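Local coordinates for protein putative Nitroreductase (Desulfovibrio desulfuricans subsp. desulfuricans str. G20, PDB 3E39) that binds flavin mononucleotide and, as a putative member of the nitroreductase family, probably works as an FMN-dependent oxidoreductase, at residues 103-108 with 119-124; 66-71 with 130-135; 17-22 with 72-77; 9-14 with 111-116. One frame throughout, in Å; residues are numbered along the deposited sequence. Where two conformers were deposited one is given.

Three of the four contacts illustrate how a flavoprotein builds one pocket from distant chain parts. Interactions 1, 2 and 3 all touch FMN, with centres about 14 to 18 Å apart, whereas interaction 4 lies about 13 Å from interaction 1, centre to centre, and like it uses helix 94-114 and meets the second subunit. The centres of interactions 2 and 4 are about 29 Å apart, on opposite sides of the chain's centre. In sequence, interaction 4 spans interaction 3, which closes before interaction 1 opens; interaction 2 encloses interaction 1. Glu124 joins interaction 1 to loop 66-71, and an Ala119-Ile18 backbone hydrogen bond joins strand 118-122 to segment 17-22, so these pieces hold one another.

Interaction 1 of 4, residues 103-108 with 119-124; sequences AAVQNM and AVWLGE. With FMN (flavin mononucleotide), chain E.
The indole of Trp121 is filled on both faces: Val105 CG1 presses on one and the dimethylbenzene end of FMN lies over the other. The valine methyl stands 3.6 Å from the centroid of the six-membered ring and 20° off its normal, a CH-pi contact over that ring, on its CD2-CE3 side. From the opposite side FMN C8M sits over the centre of the ring system, 3.5 Å above its plane. Gln106 OE1 comes to the edge, 4.4 Å from Trp121 CZ3, while Gln106 NE2 is bonded to Asn107 of the second subunit. The indole reaches this slot because its CG is anti to the backbone N (chi1 -178°), which swings the ring off the strand toward helix 94-114.

Beyond the tryptophan the backbone takes over recognition of the flavin. Glu124 N donates to FMN O4 at 3.2 Å along a nearly straight bond (165°). Gly123 N reaches the same oxygen at 3.3 Å with a more bent approach, and also lies 2.9 Å from FMN N5. The two amides would probably polarise the carbonyl.

Around this buried sandwich, Val105 and Trp121 both rest on Ala147 of strand 143-152, and the indole also touches Leu109 of helix 94-114.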
# COMPACT_ATOMS: atom_id res chain seq x y z
N ALA A 103 -0.64 1.36 -2.39
CA ALA A 103 -1.72 0.79 -1.54
C ALA A 103 -2.61 -0.13 -2.38
O ALA A 103 -3.05 -1.19 -1.90
CB ALA A 103 -2.52 1.89 -0.88
N ALA A 104 -2.87 0.25 -3.63
CA ALA A 104 -3.64 -0.59 -4.55
C ALA A 104 -2.90 -1.89 -4.86
O ALA A 104 -3.48 -2.97 -4.80
CB ALA A 104 -3.92 0.16 -5.85
N VAL A 105 -1.61 -1.79 -5.17
CA VAL A 105 -0.79 -2.99 -5.44
C VAL A 105 -0.81 -3.90 -4.18
O VAL A 105 -1.04 -5.09 -4.28
CB VAL A 105 0.64 -2.67 -5.92
CG1 VAL A 105 1.49 -3.94 -6.02
CG2 VAL A 105 0.69 -1.90 -7.28
N GLN A 106 -0.59 -3.34 -2.99
CA GLN A 106 -0.56 -4.12 -1.78
C GLN A 106 -1.88 -4.86 -1.54
O GLN A 106 -1.85 -6.03 -1.21
CB GLN A 106 -0.21 -3.24 -0.56
CG GLN A 106 -0.02 -4.04 0.73
CD GLN A 106 1.15 -5.05 0.70
OE1 GLN A 106 2.03 -5.02 -0.17
NE2 GLN A 106 1.19 -5.91 1.72
N ASN A 107 -3.02 -4.19 -1.74
CA ASN A 107 -4.31 -4.84 -1.63
C ASN A 107 -4.42 -6.03 -2.58
O ASN A 107 -4.93 -7.07 -2.21
CB ASN A 107 -5.46 -3.88 -1.95
CG ASN A 107 -5.94 -3.10 -0.77
OD1 ASN A 107 -5.45 -3.25 0.36
ND2 ASN A 107 -6.95 -2.26 -1.02
N MSE A 108 -3.95 -5.85 -3.81
CA MSE A 108 -3.99 -6.90 -4.80
C MSE A 108 -3.10 -8.09 -4.44
O MSE A 108 -3.48 -9.24 -4.64
CB MSE A 108 -3.71 -6.34 -6.19
CG MSE A 108 -4.88 -5.48 -6.67
SE MSE A 108 -4.81 -4.98 -8.50
CE MSE A 108 -3.31 -3.65 -8.29
N ALA A 119 1.95 -14.39 -6.03
CA ALA A 119 2.16 -13.17 -6.82
C ALA A 119 3.43 -12.44 -6.46
O ALA A 119 3.97 -12.61 -5.36
CB ALA A 119 0.96 -12.20 -6.67
N VAL A 120 3.90 -11.62 -7.40
CA VAL A 120 5.05 -10.77 -7.17
C VAL A 120 4.87 -9.39 -7.84
O VAL A 120 4.39 -9.26 -9.00
CB VAL A 120 6.40 -11.44 -7.59
CG1 VAL A 120 6.38 -11.86 -9.10
CG2 VAL A 120 7.57 -10.52 -7.27
N TRP A 121 5.21 -8.36 -7.06
CA TRP A 121 5.20 -6.96 -7.47
C TRP A 121 6.43 -6.78 -8.34
O TRP A 121 7.53 -7.02 -7.88
CB TRP A 121 5.35 -6.11 -6.23
CG TRP A 121 5.32 -4.62 -6.39
CD1 TRP A 121 5.78 -3.87 -7.43
CD2 TRP A 121 4.87 -3.71 -5.40
NE1 TRP A 121 5.61 -2.53 -7.15
CE2 TRP A 121 5.04 -2.41 -5.91
CE3 TRP A 121 4.32 -3.87 -4.12
CZ2 TRP A 121 4.68 -1.26 -5.19
CZ3 TRP A 121 3.96 -2.72 -3.41
CH2 TRP A 121 4.14 -1.45 -3.94
N LEU A 122 6.25 -6.39 -9.59
CA LEU A 122 7.38 -6.15 -10.48
C LEU A 122 7.48 -4.65 -10.75
O LEU A 122 6.54 -4.06 -11.26
CB LEU A 122 7.22 -6.91 -11.79
CG LEU A 122 7.22 -8.43 -11.72
CD1 LEU A 122 7.01 -9.04 -13.11
CD2 LEU A 122 8.49 -8.95 -11.12
N GLY A 123 8.60 -4.05 -10.33
CA GLY A 123 8.86 -2.61 -10.51
C GLY A 123 10.04 -2.27 -11.41
O GLY A 123 10.11 -1.20 -11.97
N GLU A 124 10.98 -3.18 -11.57
CA GLU A 124 12.07 -2.92 -12.51
C GLU A 124 11.52 -2.65 -13.90
O GLU A 124 12.09 -1.85 -14.66
CB GLU A 124 13.05 -4.09 -12.49
CG GLU A 124 14.07 -4.11 -13.62
CD GLU A 124 13.56 -4.78 -14.90
OE1 GLU A 124 12.41 -5.29 -14.92
OE2 GLU A 124 14.33 -4.81 -15.88
N1 FMN E . 10.72 -8.59 -7.20
C2 FMN E . 11.29 -9.03 -8.38
O2 FMN E . 11.61 -10.20 -8.53
N3 FMN E . 11.46 -8.17 -9.44
C4 FMN E . 11.11 -6.84 -9.38
O4 FMN E . 11.10 -6.17 -10.43
C4A FMN E . 10.55 -6.36 -8.19
N5 FMN E . 10.18 -5.04 -8.11
C5A FMN E . 9.59 -4.54 -6.95
C6 FMN E . 9.26 -3.19 -6.88
C7 FMN E . 8.65 -2.67 -5.73
C7M FMN E . 8.46 -1.18 -5.60
C8 FMN E . 8.42 -3.52 -4.64
C8M FMN E . 7.74 -3.00 -3.39
C9 FMN E . 8.79 -4.87 -4.70
C9A FMN E . 9.38 -5.40 -5.87
N10 FMN E . 9.76 -6.77 -5.96
C10 FMN E . 10.34 -7.25 -7.12
C1' FMN E . 9.58 -7.70 -4.82
C2' FMN E . 10.61 -7.48 -3.71
O2' FMN E . 11.87 -8.00 -4.09
C3' FMN E . 10.12 -8.15 -2.44
O3' FMN E . 8.89 -7.57 -2.06
C4' FMN E . 11.10 -8.00 -1.27
O4' FMN E . 12.30 -8.65 -1.59
C5' FMN E . 10.55 -8.60 0.00
O5' FMN E . 10.05 -9.90 -0.23
P FMN E . 8.56 -10.40 0.11
O1P FMN E . 7.64 -9.71 -0.88
O2P FMN E . 8.54 -11.91 -0.00
O3P FMN E . 8.29 -9.92 1.51

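Interaction 2 of 4, residues 66-71 with 130-135; sequences AAHTRY and ATLLPA. With FMN (flavin mononucleotide), chain E.
In the nitroreductase fold, the loop that brings Tyr71 to the FMN pocket is held to helix 129-135 by His68, which packs on Leu132 and Thr131. The join belongs to the outer side of the fold, about 17 Å from the centre of the chain to that of the contact. A type I turn from Ala66 to Thr69 presents the histidine, and an ST turn, in which Tyr71 N donates to Thr69 OG1 at 2.9 Å, shapes the chain that follows.

Leu132 approaches the imidazole from above: its CA lies over the centre of one face, 4.3 Å from the centroid and 6° off the normal, as a CH-pi contact. Its CG is anti to the backbone N (chi1 177°), which brings CD1 across the CD2 side of the ring, with 3.8 Å between Leu132 CD1 and His68 CD2. Ala135 CB adds a looser touch near His68 NE2. Leu132, a buried residue, also touches Ile64 and Leu65 of helix 61-66 and Phe145 of strand 143-152.

At the far end of the loop the pyrimidine edge of FMN is turned toward one face of the Tyr71 ring, with FMN N3 3.4 Å above the ring plane near its centre; the two planes are steeply inclined. Thr69 OG1 and Arg70 N both bond to the carboxylate of Glu124, tying the same loop to the chain that holds the flavin carbonyl.

Between His68 and Thr131 the polar link is a single water in the plane of the imidazole, 2.6 Å from His68 ND1 and 2.9 Å from Thr131 OG1.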
# COMPACT_ATOMS: atom_id res chain seq x y z
N ALA A 66 7.88 -9.18 -21.82
CA ALA A 66 9.12 -9.93 -21.56
C ALA A 66 10.33 -9.29 -22.21
O ALA A 66 11.44 -9.36 -21.68
CB ALA A 66 8.99 -11.39 -21.99
N ALA A 67 10.14 -8.68 -23.37
CA ALA A 67 11.27 -8.02 -24.06
C ALA A 67 11.70 -6.71 -23.42
O ALA A 67 12.70 -6.13 -23.85
CB ALA A 67 10.92 -7.77 -25.54
N HIS A 68 10.96 -6.21 -22.43
CA HIS A 68 11.26 -4.92 -21.81
C HIS A 68 11.50 -5.02 -20.31
O HIS A 68 11.30 -4.05 -19.56
CB HIS A 68 10.15 -3.90 -22.11
CG HIS A 68 10.03 -3.53 -23.56
ND1 HIS A 68 10.74 -2.50 -24.13
CD2 HIS A 68 9.26 -4.05 -24.54
CE1 HIS A 68 10.43 -2.41 -25.41
NE2 HIS A 68 9.54 -3.36 -25.69
N THR A 69 11.97 -6.20 -19.90
CA THR A 69 12.33 -6.50 -18.53
C THR A 69 13.46 -7.53 -18.43
O THR A 69 13.60 -8.42 -19.28
CB THR A 69 11.11 -7.03 -17.68
OG1 THR A 69 11.51 -7.20 -16.31
CG2 THR A 69 10.54 -8.36 -18.22
N ARG A 70 14.28 -7.38 -17.41
CA ARG A 70 15.25 -8.41 -17.09
C ARG A 70 14.61 -9.58 -16.33
O ARG A 70 15.25 -10.63 -16.16
CB ARG A 70 16.40 -7.80 -16.33
CG ARG A 70 17.26 -6.94 -17.25
CD ARG A 70 18.54 -6.48 -16.58
NE ARG A 70 19.52 -5.96 -17.54
CZ ARG A 70 19.49 -4.74 -18.08
NH1 ARG A 70 18.52 -3.88 -17.80
NH2 ARG A 70 20.44 -4.37 -18.93
N TYR A 71 13.34 -9.43 -15.93
CA TYR A 71 12.62 -10.50 -15.25
C TYR A 71 11.66 -11.23 -16.17
O TYR A 71 10.51 -11.51 -15.82
CB TYR A 71 11.89 -9.95 -14.04
CG TYR A 71 12.80 -9.38 -13.00
CD1 TYR A 71 13.31 -10.19 -11.99
CD2 TYR A 71 13.18 -8.04 -13.02
CE1 TYR A 71 14.15 -9.68 -11.03
CE2 TYR A 71 14.03 -7.52 -12.06
CZ TYR A 71 14.51 -8.37 -11.07
OH TYR A 71 15.34 -7.91 -10.11
N ALA A 130 8.88 4.29 -21.20
CA ALA A 130 8.88 5.14 -22.41
C ALA A 130 8.78 4.37 -23.73
O ALA A 130 8.16 4.83 -24.68
CB ALA A 130 10.16 6.05 -22.42
N THR A 131 9.39 3.20 -23.75
CA THR A 131 9.39 2.32 -24.92
C THR A 131 8.31 1.26 -24.79
O THR A 131 7.61 0.96 -25.75
CB THR A 131 10.79 1.69 -25.12
OG1 THR A 131 11.21 0.97 -23.95
CG2 THR A 131 11.82 2.78 -25.42
N LEU A 132 8.13 0.72 -23.59
CA LEU A 132 7.11 -0.30 -23.40
C LEU A 132 5.66 0.16 -23.64
O LEU A 132 4.90 -0.53 -24.30
CB LEU A 132 7.26 -0.95 -22.00
CG LEU A 132 6.24 -2.01 -21.56
CD1 LEU A 132 6.18 -3.22 -22.52
CD2 LEU A 132 6.58 -2.42 -20.13
N LEU A 133 5.27 1.32 -23.12
CA LEU A 133 3.88 1.76 -23.26
C LEU A 133 3.44 1.92 -24.72
O LEU A 133 2.41 1.36 -25.11
CB LEU A 133 3.59 3.00 -22.40
CG LEU A 133 3.01 2.68 -21.00
CD1 LEU A 133 3.94 1.73 -20.18
CD2 LEU A 133 2.66 3.96 -20.20
N PRO A 134 4.21 2.67 -25.51
CA PRO A 134 3.85 2.77 -26.94
C PRO A 134 3.76 1.38 -27.62
O PRO A 134 2.88 1.18 -28.48
CB PRO A 134 4.99 3.61 -27.53
CG PRO A 134 5.48 4.42 -26.40
CD PRO A 134 5.36 3.53 -25.19
N ALA A 135 4.61 0.42 -27.21
CA ALA A 135 4.58 -0.94 -27.77
C ALA A 135 3.28 -1.68 -27.44
O ALA A 135 2.89 -2.62 -28.14
CB ALA A 135 5.80 -1.76 -27.30
N1 FMN E . 10.72 -8.59 -7.20
C2 FMN E . 11.29 -9.03 -8.38
O2 FMN E . 11.61 -10.20 -8.53
N3 FMN E . 11.46 -8.17 -9.44
C4 FMN E . 11.11 -6.84 -9.38
O4 FMN E . 11.10 -6.17 -10.43
C4A FMN E . 10.55 -6.36 -8.19
N5 FMN E . 10.18 -5.04 -8.11
C5A FMN E . 9.59 -4.54 -6.95
C6 FMN E . 9.26 -3.19 -6.88
C7 FMN E . 8.65 -2.67 -5.73
C7M FMN E . 8.46 -1.18 -5.60
C8 FMN E . 8.42 -3.52 -4.64
C8M FMN E . 7.74 -3.00 -3.39
C9 FMN E . 8.79 -4.87 -4.70
C9A FMN E . 9.38 -5.40 -5.87
N10 FMN E . 9.76 -6.77 -5.96
C10 FMN E . 10.34 -7.25 -7.12
C1' FMN E . 9.58 -7.70 -4.82
C2' FMN E . 10.61 -7.48 -3.71
O2' FMN E . 11.87 -8.00 -4.09
C3' FMN E . 10.12 -8.15 -2.44
O3' FMN E . 8.89 -7.57 -2.06
C4' FMN E . 11.10 -8.00 -1.27
O4' FMN E . 12.30 -8.65 -1.59
C5' FMN E . 10.55 -8.60 0.00
O5' FMN E . 10.05 -9.90 -0.23
P FMN E . 8.56 -10.40 0.11
O1P FMN E . 7.64 -9.71 -0.88
O2P FMN E . 8.54 -11.91 -0.00
O3P FMN E . 8.29 -9.92 1.51
O HOH W 1 12.79 -1.24 -23.04

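Interaction 3 of 4, residues 17-22 with 72-77; sequences SIRRYT and GHIVRG. With FMN (flavin mononucleotide), chain E.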
# COMPACT_ATOMS: atom_id res chain seq x y z
N SER A 17 6.52 -12.71 -1.96
CA SER A 17 6.72 -12.59 -3.40
C SER A 17 6.97 -14.02 -3.91
O SER A 17 7.95 -14.66 -3.54
CB SER A 17 7.91 -11.70 -3.75
OG SER A 17 7.65 -10.35 -3.46
N ILE A 18 6.05 -14.48 -4.75
CA ILE A 18 6.11 -15.80 -5.36
C ILE A 18 6.38 -15.55 -6.84
O ILE A 18 5.64 -14.80 -7.48
CB ILE A 18 4.80 -16.60 -5.12
CG1 ILE A 18 4.61 -16.81 -3.62
CG2 ILE A 18 4.84 -17.95 -5.83
CD1 ILE A 18 5.82 -17.42 -2.93
N ARG A 19 7.45 -16.17 -7.35
CA ARG A 19 7.94 -15.96 -8.71
C ARG A 19 7.90 -17.18 -9.64
O ARG A 19 8.36 -17.10 -10.79
CB ARG A 19 9.37 -15.42 -8.61
CG ARG A 19 9.51 -14.14 -7.75
CD ARG A 19 10.96 -13.69 -7.58
NE ARG A 19 11.06 -12.35 -6.98
CZ ARG A 19 11.13 -12.11 -5.67
NH1 ARG A 19 11.04 -13.08 -4.78
NH2 ARG A 19 11.21 -10.87 -5.25
N ARG A 20 7.37 -18.28 -9.13
CA ARG A 20 7.28 -19.57 -9.86
C ARG A 20 5.88 -20.13 -9.65
O ARG A 20 5.36 -20.15 -8.53
CB ARG A 20 8.32 -20.56 -9.36
CG ARG A 20 9.75 -20.18 -9.68
CD ARG A 20 10.70 -21.25 -9.15
N TYR A 21 5.28 -20.60 -10.73
CA TYR A 21 3.87 -20.97 -10.72
C TYR A 21 3.62 -22.31 -11.40
O TYR A 21 4.44 -22.75 -12.21
CB TYR A 21 3.04 -19.88 -11.44
CG TYR A 21 3.54 -18.47 -11.13
CD1 TYR A 21 3.21 -17.84 -9.92
CD2 TYR A 21 4.42 -17.83 -11.98
CE1 TYR A 21 3.71 -16.57 -9.62
CE2 TYR A 21 4.94 -16.55 -11.68
CZ TYR A 21 4.57 -15.93 -10.49
OH TYR A 21 5.08 -14.68 -10.19
N THR A 22 2.49 -22.91 -11.08
CA THR A 22 2.10 -24.19 -11.69
C THR A 22 1.42 -23.87 -13.01
O THR A 22 1.28 -22.69 -13.34
CB THR A 22 1.14 -25.00 -10.83
OG1 THR A 22 -0.16 -24.39 -10.81
CG2 THR A 22 1.68 -25.19 -9.41
N GLY A 72 12.17 -11.60 -17.34
CA GLY A 72 11.40 -12.33 -18.35
C GLY A 72 10.95 -13.71 -17.92
O GLY A 72 9.90 -14.16 -18.37
N HIS A 73 11.73 -14.38 -17.06
CA HIS A 73 11.34 -15.71 -16.57
C HIS A 73 10.05 -15.63 -15.76
O HIS A 73 9.16 -16.47 -15.92
CB HIS A 73 12.46 -16.38 -15.76
CG HIS A 73 12.13 -17.78 -15.34
ND1 HIS A 73 11.98 -18.81 -16.25
CD2 HIS A 73 11.92 -18.32 -14.12
CE1 HIS A 73 11.68 -19.93 -15.60
NE2 HIS A 73 11.63 -19.65 -14.30
N ILE A 74 9.93 -14.61 -14.91
CA ILE A 74 8.73 -14.40 -14.13
C ILE A 74 7.57 -14.07 -15.07
O ILE A 74 6.50 -14.66 -14.99
CB ILE A 74 8.92 -13.24 -13.10
CG1 ILE A 74 10.00 -13.61 -12.07
CG2 ILE A 74 7.56 -12.90 -12.39
CD1 ILE A 74 10.37 -12.48 -11.09
N VAL A 75 7.81 -13.13 -15.98
CA VAL A 75 6.78 -12.71 -16.94
C VAL A 75 6.27 -13.89 -17.77
O VAL A 75 5.07 -14.06 -17.91
CB VAL A 75 7.26 -11.56 -17.87
CG1 VAL A 75 6.22 -11.25 -19.00
CG2 VAL A 75 7.52 -10.30 -17.05
N ARG A 76 7.17 -14.70 -18.32
CA ARG A 76 6.71 -15.81 -19.16
C ARG A 76 6.10 -16.97 -18.38
O ARG A 76 5.35 -17.77 -18.94
CB ARG A 76 7.83 -16.31 -20.06
CG ARG A 76 8.35 -15.30 -21.03
CD ARG A 76 9.32 -15.99 -21.98
NE ARG A 76 10.10 -15.04 -22.76
CZ ARG A 76 9.64 -14.35 -23.80
NH1 ARG A 76 8.39 -14.49 -24.23
NH2 ARG A 76 10.45 -13.51 -24.43
N GLY A 77 6.42 -17.07 -17.10
CA GLY A 77 5.90 -18.15 -16.25
C GLY A 77 4.56 -17.87 -15.60
O GLY A 77 3.82 -18.79 -15.24
N1 FMN E . 10.72 -8.59 -7.20
C2 FMN E . 11.29 -9.03 -8.38
O2 FMN E . 11.61 -10.20 -8.53
N3 FMN E . 11.46 -8.17 -9.44
C4 FMN E . 11.11 -6.84 -9.38
O4 FMN E . 11.10 -6.17 -10.43
C4A FMN E . 10.55 -6.36 -8.19
N5 FMN E . 10.18 -5.04 -8.11
C5A FMN E . 9.59 -4.54 -6.95
C6 FMN E . 9.26 -3.19 -6.88
C7 FMN E . 8.65 -2.67 -5.73
C7M FMN E . 8.46 -1.18 -5.60
C8 FMN E . 8.42 -3.52 -4.64
C8M FMN E . 7.74 -3.00 -3.39
C9 FMN E . 8.79 -4.87 -4.70
C9A FMN E . 9.38 -5.40 -5.87
N10 FMN E . 9.76 -6.77 -5.96
C10 FMN E . 10.34 -7.25 -7.12
C1' FMN E . 9.58 -7.70 -4.82
C2' FMN E . 10.61 -7.48 -3.71
O2' FMN E . 11.87 -8.00 -4.09
C3' FMN E . 10.12 -8.15 -2.44
O3' FMN E . 8.89 -7.57 -2.06
C4' FMN E . 11.10 -8.00 -1.27
O4' FMN E . 12.30 -8.65 -1.59
C5' FMN E . 10.55 -8.60 0.00
O5' FMN E . 10.05 -9.90 -0.23
P FMN E . 8.56 -10.40 0.11
O1P FMN E . 7.64 -9.71 -0.88
O2P FMN E . 8.54 -11.91 -0.00
O3P FMN E . 8.29 -9.92 1.51
O HOH W 2 7.98 -17.89 -13.31
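Arg19 runs from the backbone past Ile74 to the pyrimidine edge of the flavin; its aliphatic part rests on Ile74 and its charged end on FMN. CB meets Ile74 CG1 and CD1; CG and CD then slide along the isoleucine's terminal methyl, with 3.8 Å between Arg19 CD and Ile74 CD1. The chain is extended from CG to NE, which carries the guanidinium along Ile74 to the flavin, with Ile74 CD1 still at its edge. There NE donates to FMN O2 at 2.7 Å (163°), and NH2 donates to FMN N1 at 3.0 Å, the acceptor lying in the guanidinium plane; a weak second bond runs from NH2 back to O2.

A basic side chain beside N1 and O2 is familiar from nitroreductase-family flavin sites, where its charge probably helps to stabilise the reduced, anionic flavin. Ser17, two residues earlier, takes the other end of the cofactor: Ser17 N reaches FMN O2P at 2.9 Å in an almost straight line, and Ser17 OG donates to FMN O1P at 2.7 Å.

Further along the loop, Tyr21 turns back toward the helix. Ile74 O lies at its edge near the ring plane, Gly77 O comes within 3.5 Å of Tyr21 CD2, and the hydroxyl touches Ile74 CG2 while donating weakly to Ile18 O. A water spans the backbones, giving one hydrogen to Arg19 O and the other to His73 O.

Interaction 4 of 4, residues 9-14 with 111-116; sequences LQAIRQ and AAHALQ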
# COMPACT_ATOMS: atom_id res chain seq x y z
N LEU A 9 -4.16 -10.17 9.91
CA LEU A 9 -2.76 -10.03 10.36
C LEU A 9 -1.86 -11.15 9.83
O LEU A 9 -0.73 -10.89 9.41
CB LEU A 9 -2.68 -9.90 11.89
CG LEU A 9 -3.50 -8.74 12.50
CD1 LEU A 9 -3.40 -8.69 14.04
CD2 LEU A 9 -3.08 -7.39 11.92
N GLN A 10 -2.35 -12.40 9.80
CA GLN A 10 -1.57 -13.52 9.26
C GLN A 10 -1.22 -13.30 7.79
O GLN A 10 -0.06 -13.46 7.38
CB GLN A 10 -2.33 -14.85 9.41
CG GLN A 10 -2.45 -15.32 10.84
CD GLN A 10 -3.34 -16.54 10.99
OE1 GLN A 10 -3.66 -17.22 10.00
NE2 GLN A 10 -3.76 -16.82 12.23
N ALA A 11 -2.21 -12.85 7.01
CA ALA A 11 -2.00 -12.60 5.57
C ALA A 11 -0.91 -11.54 5.34
O ALA A 11 -0.02 -11.69 4.49
CB ALA A 11 -3.31 -12.15 4.89
N ILE A 12 -0.97 -10.46 6.12
CA ILE A 12 0.02 -9.39 6.04
C ILE A 12 1.41 -9.94 6.30
O ILE A 12 2.33 -9.62 5.60
CB ILE A 12 -0.34 -8.22 6.98
CG1 ILE A 12 -1.56 -7.52 6.41
CG2 ILE A 12 0.85 -7.25 7.14
CD1 ILE A 12 -2.33 -6.62 7.34
N ARG A 13 1.53 -10.81 7.29
CA ARG A 13 2.84 -11.33 7.64
C ARG A 13 3.36 -12.44 6.72
O ARG A 13 4.57 -12.52 6.48
CB ARG A 13 2.78 -11.84 9.09
CG ARG A 13 4.01 -12.58 9.62
CD ARG A 13 5.28 -11.74 9.59
NE ARG A 13 6.44 -12.47 10.08
CZ ARG A 13 7.16 -13.32 9.34
NH1 ARG A 13 6.84 -13.54 8.08
NH2 ARG A 13 8.20 -13.95 9.87
N GLN A 14 2.45 -13.25 6.23
CA GLN A 14 2.77 -14.44 5.44
C GLN A 14 2.77 -14.24 3.92
O GLN A 14 3.27 -15.07 3.19
CB GLN A 14 1.84 -15.56 5.87
CG GLN A 14 2.11 -16.01 7.31
CD GLN A 14 0.98 -16.77 7.93
OE1 GLN A 14 -0.03 -17.05 7.28
NE2 GLN A 14 1.11 -17.08 9.22
N ALA A 111 -4.90 -9.83 -1.66
CA ALA A 111 -6.03 -10.51 -2.26
C ALA A 111 -5.58 -11.79 -2.96
O ALA A 111 -6.22 -12.85 -2.79
CB ALA A 111 -6.79 -9.61 -3.22
N ALA A 112 -4.48 -11.72 -3.71
CA ALA A 112 -3.94 -12.91 -4.37
C ALA A 112 -3.59 -13.96 -3.33
O ALA A 112 -3.95 -15.13 -3.46
CB ALA A 112 -2.72 -12.57 -5.23
N HIS A 113 -2.87 -13.56 -2.28
CA HIS A 113 -2.52 -14.49 -1.19
C HIS A 113 -3.75 -15.14 -0.56
O HIS A 113 -3.77 -16.38 -0.33
CB HIS A 113 -1.73 -13.73 -0.12
CG HIS A 113 -1.40 -14.54 1.08
ND1 HIS A 113 -0.28 -15.34 1.15
CD2 HIS A 113 -2.05 -14.68 2.26
CE1 HIS A 113 -0.25 -15.93 2.34
NE2 HIS A 113 -1.31 -15.55 3.03
N ALA A 114 -4.76 -14.32 -0.27
CA ALA A 114 -6.04 -14.76 0.32
C ALA A 114 -6.73 -15.80 -0.56
O ALA A 114 -7.45 -16.67 -0.08
CB ALA A 114 -6.97 -13.55 0.56
N LEU A 115 -6.51 -15.70 -1.87
CA LEU A 115 -7.10 -16.63 -2.83
C LEU A 115 -6.20 -17.84 -3.12
O LEU A 115 -6.46 -18.57 -4.08
CB LEU A 115 -7.44 -15.89 -4.13
CG LEU A 115 -8.57 -14.84 -4.09
CD1 LEU A 115 -8.60 -14.02 -5.36
CD2 LEU A 115 -9.94 -15.48 -3.88
N GLN A 116 -5.19 -18.04 -2.27
CA GLN A 116 -4.19 -19.11 -2.39
C GLN A 116 -3.42 -19.03 -3.70
O GLN A 116 -2.99 -20.05 -4.26
CB GLN A 116 -4.83 -20.48 -2.18
CG GLN A 116 -5.61 -20.52 -0.86
CD GLN A 116 -6.13 -21.89 -0.49
OE1 GLN A 116 -5.73 -22.91 -1.05
NE2 GLN A 116 -7.04 -21.92 0.50
O HOH W 3 -2.06 -16.17 5.59
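Ala11 is the first residue of segment 9-14 to meet His113, the side chain that reaches across from helix 94-114. Its methyl CB and its CA both lie near the CD2 side of the imidazole, with 3.9 Å between Ala11 CB and His113 CD2, and Ala11 O stands over one face of the ring, 4.2 Å above the plane and offset toward the rim. Ile12 turns away and packs on Asn107 of the second subunit, while Arg13 makes a cation-pi contact with Trp40 of that subunit. Gln14, the last residue of the helix, comes obliquely to the CE1 end of the ring, on the same side of its plane as Ala11 O, with 3.7 Å between Gln14 O and His113 CE1.

The histidine gets this far because its CG is anti to the backbone N (chi1 176°), sending the imidazole straight out from its helix. A water in the ring plane lies 2.7 Å from His113 NE2 and donates to Gln14 OE1; Gln14 was modelled in two conformers, so the glutamine half of the bridge is less certain.

The contact thus joins helix 7-14 to the end of helix 94-114, with His113 beside Arg15 of the FMN site. Behind His113, Gln116, with positive phi, is the C-prime residue: Gln116 N bonds to His113 O at 2.9 Å and Leu117 N turns back to Ala112 O, the pairing that defines a Schellman motif.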